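Local coordinates for germination protein YpeB (Bacillus megaterium QM B1551, PDB 5BOI) that takes part in the germination of bacterial spores, probably in an inhibitory role, the piece studied here being its C-terminal, PepSY-containing domain, at residues 103-108 with 127-132; 120-125 with 131-136. All coordinates share one frame; numbering follows the deposited sequence.

Contact 1 (103-108 with 127-132)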
# COMPACT_ATOMS: atom_id res chain seq x y z
N SER A 103 2.13 -0.69 -11.37
CA SER A 103 1.72 0.72 -11.41
C SER A 103 1.45 1.29 -10.01
O SER A 103 0.57 2.12 -9.83
CB SER A 103 0.48 0.91 -12.29
OG SER A 103 -0.68 0.43 -11.63
N LEU A 104 2.23 0.83 -9.05
CA LEU A 104 2.21 1.41 -7.70
C LEU A 104 3.46 2.24 -7.47
O LEU A 104 4.51 1.96 -8.06
CB LEU A 104 2.10 0.29 -6.67
CG LEU A 104 0.76 -0.46 -6.67
CD1 LEU A 104 0.87 -1.73 -5.86
CD2 LEU A 104 -0.33 0.42 -6.08
N VAL A 105 3.38 3.26 -6.63
CA VAL A 105 4.57 4.01 -6.25
C VAL A 105 4.56 4.20 -4.73
O VAL A 105 3.49 4.27 -4.13
CB VAL A 105 4.61 5.36 -6.98
CG1 VAL A 105 3.33 6.12 -6.75
CG2 VAL A 105 5.83 6.19 -6.57
N MET A 106 5.73 4.26 -4.10
CA MET A 106 5.77 4.31 -2.63
C MET A 106 5.32 5.69 -2.15
O MET A 106 5.73 6.71 -2.71
CB MET A 106 7.16 4.01 -2.09
CG MET A 106 7.19 3.93 -0.55
SD MET A 106 8.81 3.39 -0.06
CE MET A 106 9.75 4.55 -1.04
N ALA A 107 4.49 5.71 -1.11
CA ALA A 107 4.01 6.96 -0.53
C ALA A 107 4.49 7.19 0.90
O ALA A 107 4.69 8.34 1.31
CB ALA A 107 2.48 7.00 -0.57
N GLU A 108 4.64 6.11 1.68
CA GLU A 108 5.03 6.26 3.09
C GLU A 108 5.98 5.15 3.44
O GLU A 108 5.85 4.05 2.91
CB GLU A 108 3.83 6.16 4.04
CG GLU A 108 2.70 7.08 3.75
CD GLU A 108 2.98 8.48 4.22
OE1 GLU A 108 3.90 8.68 5.05
OE2 GLU A 108 2.26 9.36 3.75
N GLY A 127 0.39 9.26 -14.77
CA GLY A 127 1.26 9.49 -13.63
C GLY A 127 0.57 10.15 -12.45
O GLY A 127 1.23 10.45 -11.45
N VAL A 128 -0.74 10.34 -12.53
CA VAL A 128 -1.47 10.90 -11.38
C VAL A 128 -1.50 9.88 -10.22
O VAL A 128 -1.84 8.71 -10.42
CB VAL A 128 -2.91 11.31 -11.75
CG1 VAL A 128 -3.61 11.94 -10.54
CG2 VAL A 128 -2.92 12.29 -12.94
N ARG A 129 -1.13 10.31 -9.01
CA ARG A 129 -1.09 9.41 -7.85
C ARG A 129 -2.45 9.36 -7.15
O ARG A 129 -2.96 10.39 -6.71
CB ARG A 129 -0.01 9.85 -6.87
CG ARG A 129 1.37 9.52 -7.42
CD ARG A 129 2.53 10.18 -6.74
NE ARG A 129 3.72 10.02 -7.58
CZ ARG A 129 4.96 10.28 -7.20
NH1 ARG A 129 5.21 10.74 -5.98
NH2 ARG A 129 5.96 10.09 -8.06
N ILE A 130 -3.03 8.17 -7.07
CA ILE A 130 -4.37 8.02 -6.50
C ILE A 130 -4.21 7.50 -5.08
O ILE A 130 -4.17 6.28 -4.84
CB ILE A 130 -5.24 7.04 -7.31
CG1 ILE A 130 -5.20 7.34 -8.81
CG2 ILE A 130 -6.65 7.01 -6.78
CD1 ILE A 130 -5.73 8.70 -9.19
N TYR A 131 -4.09 8.41 -4.13
CA TYR A 131 -3.81 8.02 -2.75
C TYR A 131 -4.86 7.10 -2.09
O TYR A 131 -4.48 6.25 -1.29
CB TYR A 131 -3.55 9.27 -1.91
CG TYR A 131 -2.12 9.75 -2.09
CD1 TYR A 131 -1.78 10.55 -3.17
CD2 TYR A 131 -1.14 9.41 -1.18
CE1 TYR A 131 -0.47 10.98 -3.35
CE2 TYR A 131 0.15 9.83 -1.34
CZ TYR A 131 0.49 10.59 -2.41
OH TYR A 131 1.80 10.98 -2.54
N PRO A 132 -6.17 7.24 -2.42
CA PRO A 132 -7.15 6.28 -1.86
C PRO A 132 -6.91 4.82 -2.25
O PRO A 132 -7.29 3.91 -1.51
CB PRO A 132 -8.48 6.77 -2.44
CG PRO A 132 -8.26 8.24 -2.69
CD PRO A 132 -6.84 8.34 -3.13
O HOH W 1 3.86 9.16 -3.68
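Val105 meets the aliphatic stem and the guanidinium of Arg129 with both of its methyl branches, the two side chains crossing at about a right angle. With CG1 wedged between the backbone N and the carbonyl carbon (chi1 54°), that methyl lies 4.0 Å from Arg129 CG and equally near NE. CG2, anti to the backbone N, sits over the centre of one guanidinium face, 4.1 Å above its plane. The arginine chain runs extended from CG to NE, which brings the guanidinium under the valine methyls.

Met106 points its CB away from 127-132 and contributes its carbonyl instead. Met106 O accepts a hydrogen bond from water 1 at 3.2 Å. The same water is 3.0 Å from Tyr131 OH, and it accepts a weak bond from Arg129 NH1 at 3.1 Å, so one solvent molecule links the strand backbone to two side chains of 127-132.

At Ala107 the methyl points at the tyrosine, CB lying 3.7 Å from Tyr131 CE2 in an oblique approach. Ala107 and Glu108 share the single partner Thr119, forming a classic beta bulge where strand 104-112 pairs with strand 115-123, and Ala107 O is hydrogen-bonded by Arg214. Phe216 meets the Tyr131 ring edge-to-face.

The nearest CA atoms, those of Val105 and Arg129, are 8.0 Å apart, too far for strand pairing, so side chains and water make the link. The chemistry is therefore mixed: methyl groups shield one guanidinium face, while the charge has weak, long ion pairs to Glu185 and Glu203. Glu203 is also weakly hydrogen-bonded to Tyr131 OH, so the acid and the water may bias, without rigidly fixing, the orientation of the phenol and the guanidinium.

Contact 2 (120-125 with 131-136). With SO4 (sulfate ion), chain B; SO4 (sulfate ion), chain C.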
# COMPACT_ATOMS: atom_id res chain seq x y z
N PHE A 120 2.01 2.04 -0.55
CA PHE A 120 2.19 2.31 -1.97
C PHE A 120 0.84 2.78 -2.49
O PHE A 120 -0.19 2.37 -1.95
CB PHE A 120 2.62 1.05 -2.73
CG PHE A 120 4.00 0.58 -2.39
CD1 PHE A 120 4.25 -0.12 -1.21
CD2 PHE A 120 5.06 0.85 -3.23
CE1 PHE A 120 5.53 -0.56 -0.89
CE2 PHE A 120 6.35 0.42 -2.91
CZ PHE A 120 6.58 -0.28 -1.73
N VAL A 121 0.82 3.62 -3.54
CA VAL A 121 -0.44 4.06 -4.11
C VAL A 121 -0.46 3.90 -5.63
O VAL A 121 0.58 3.89 -6.29
CB VAL A 121 -0.76 5.53 -3.78
CG1 VAL A 121 -0.91 5.72 -2.27
CG2 VAL A 121 0.32 6.47 -4.34
N GLU A 122 -1.66 3.79 -6.18
CA GLU A 122 -1.83 3.59 -7.60
C GLU A 122 -1.41 4.83 -8.37
O GLU A 122 -1.65 5.98 -7.95
CB GLU A 122 -3.28 3.25 -7.93
CG GLU A 122 -3.50 2.96 -9.41
CD GLU A 122 -4.95 2.86 -9.78
OE1 GLU A 122 -5.79 3.40 -9.03
OE2 GLU A 122 -5.26 2.25 -10.82
N GLN A 123 -0.78 4.59 -9.52
CA GLN A 123 -0.42 5.67 -10.42
C GLN A 123 -1.18 5.44 -11.75
O GLN A 123 -1.12 4.34 -12.30
CB GLN A 123 1.10 5.67 -10.57
CG GLN A 123 1.72 6.34 -11.76
CD GLN A 123 3.23 6.13 -11.75
OE1 GLN A 123 3.72 5.07 -12.13
NE2 GLN A 123 3.96 7.13 -11.28
N THR A 124 -1.91 6.45 -12.23
CA THR A 124 -2.66 6.32 -13.50
C THR A 124 -1.70 6.31 -14.68
O THR A 124 -0.50 6.52 -14.51
CB THR A 124 -3.67 7.47 -13.73
OG1 THR A 124 -2.95 8.68 -13.97
CG2 THR A 124 -4.61 7.67 -12.51
N GLU A 125 -2.26 6.14 -15.88
CA GLU A 125 -1.50 6.06 -17.14
C GLU A 125 -0.58 7.27 -17.28
O GLU A 125 0.59 7.12 -17.62
CB GLU A 125 -2.48 5.96 -18.31
CG GLU A 125 -1.87 5.98 -19.69
CD GLU A 125 -2.94 5.88 -20.77
OE1 GLU A 125 -3.17 6.89 -21.47
OE2 GLU A 125 -3.54 4.80 -20.91
N TYR A 131 -4.09 8.41 -4.13
CA TYR A 131 -3.81 8.02 -2.75
C TYR A 131 -4.86 7.10 -2.09
O TYR A 131 -4.48 6.25 -1.29
CB TYR A 131 -3.55 9.27 -1.91
CG TYR A 131 -2.12 9.75 -2.09
CD1 TYR A 131 -1.78 10.55 -3.17
CD2 TYR A 131 -1.14 9.41 -1.18
CE1 TYR A 131 -0.47 10.98 -3.35
CE2 TYR A 131 0.15 9.83 -1.34
CZ TYR A 131 0.49 10.59 -2.41
OH TYR A 131 1.80 10.98 -2.54
N PRO A 132 -6.17 7.24 -2.42
CA PRO A 132 -7.15 6.28 -1.86
C PRO A 132 -6.91 4.82 -2.25
O PRO A 132 -7.29 3.91 -1.51
CB PRO A 132 -8.48 6.77 -2.44
CG PRO A 132 -8.26 8.24 -2.69
CD PRO A 132 -6.84 8.34 -3.13
N ASP A 133 -6.30 4.60 -3.41
CA ASP A 133 -6.10 3.26 -3.96
C ASP A 133 -4.74 2.71 -3.52
O ASP A 133 -3.76 2.73 -4.28
CB ASP A 133 -6.22 3.29 -5.48
CG ASP A 133 -7.63 3.68 -5.95
OD1 ASP A 133 -8.42 4.15 -5.10
OD2 ASP A 133 -7.94 3.52 -7.14
N SER A 134 -4.68 2.22 -2.29
CA SER A 134 -3.40 1.96 -1.65
C SER A 134 -3.16 0.50 -1.26
O SER A 134 -4.09 -0.29 -1.05
CB SER A 134 -3.25 2.84 -0.40
OG SER A 134 -4.19 2.50 0.61
N VAL A 135 -1.88 0.16 -1.17
CA VAL A 135 -1.45 -1.16 -0.75
C VAL A 135 -0.48 -0.96 0.41
O VAL A 135 0.43 -0.13 0.32
CB VAL A 135 -0.78 -1.91 -1.87
CG1 VAL A 135 -0.26 -3.27 -1.36
CG2 VAL A 135 -1.76 -2.12 -3.04
N LYS A 136 -0.67 -1.71 1.50
CA LYS A 136 0.15 -1.55 2.69
C LYS A 136 1.00 -2.80 2.85
O LYS A 136 0.53 -3.91 2.62
CB LYS A 136 -0.72 -1.35 3.93
CG LYS A 136 -1.33 0.04 4.06
CD LYS A 136 -2.56 0.03 4.95
CE LYS A 136 -3.29 1.37 4.89
NZ LYS A 136 -2.39 2.45 4.39
S SO4 B . -5.18 9.48 -16.99
O1 SO4 B . -6.20 8.58 -16.46
O2 SO4 B . -4.37 10.01 -15.90
O3 SO4 B . -4.34 8.74 -17.92
O4 SO4 B . -5.82 10.59 -17.69
S SO4 C . 7.22 9.18 -12.81
O1 SO4 C . 6.09 8.29 -12.56
O2 SO4 C . 7.69 9.77 -11.56
O3 SO4 C . 6.83 10.25 -13.73
O4 SO4 C . 8.32 8.40 -13.40
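Phe120 and Val135 form an antiparallel hydrogen-bonded pair: Phe120 N reaches Val135 O at 2.8 Å, and Val135 N returns to Phe120 O at 2.9 Å. One step on, Val121 and Ser134 make the non-hydrogen-bonded pair, their CA atoms 4.4 Å apart. At the corner a third hydrogen bond, Glu122 N to Asp133 O, is 3.0 Å long and more bent, at 145°, with Asp133 the middle residue of an inverse gamma turn.

On one side of the strands Val121 CG1 packs 3.7 Å from Tyr131 CA. Toward the corner the Glu122 and Asp133 side chains run alongside each other, carboxylate planes 23° apart, with Glu122 OE1 only 2.9 Å from Asp133 OD2. Glu122 CG lies anti to the backbone N (chi1 -177°) and the chain stays extended, laying it along Asp133. Two acceptors so close would repel if both were charged, but Arg161 forms a salt bridge with OD2 and probably offsets this; His158 adds a weak bond to Glu122 OE2.

Farther out, Thr124 OG1 donates to one sulfate (O2, 2.7 Å), and Gln123 NE2 makes a weak bond to another. A leucine in place of Gln123 would probably leave that sulfate without this amide donor.

Phe120 itself lies against helix 85-98 through Ala92, Thr93 and Leu96. Antiparallel strands with a helix laid over one face are consistent with a PepSY-type domain, the family of this part of YpeB.

How the contacts relate
The centres of contacts 1 and 2 lie 4 Å apart, and strand 115-123 connects them. On one edge Val105 O probably accepts a hydrogen bond from Val121 N at 2.8 Å; on the other, Ile130 N probably donates to Glu122 O at 2.7 Å. Thus the two segments of contact 1, which do not pair with each other, are both neighbours of the strand used in contact 2. Tyr131 belongs to both, at the corner where the chain leaves 129-130 for 134-140. Sulfate, probably from the crystallisation liquor, binds nearby: the Arg129 side chain comes within about 4 Å of the ion that Gln123 bonds weakly, so it lies beside both contacts; Ser126 and Arg187 also bond to sulfate.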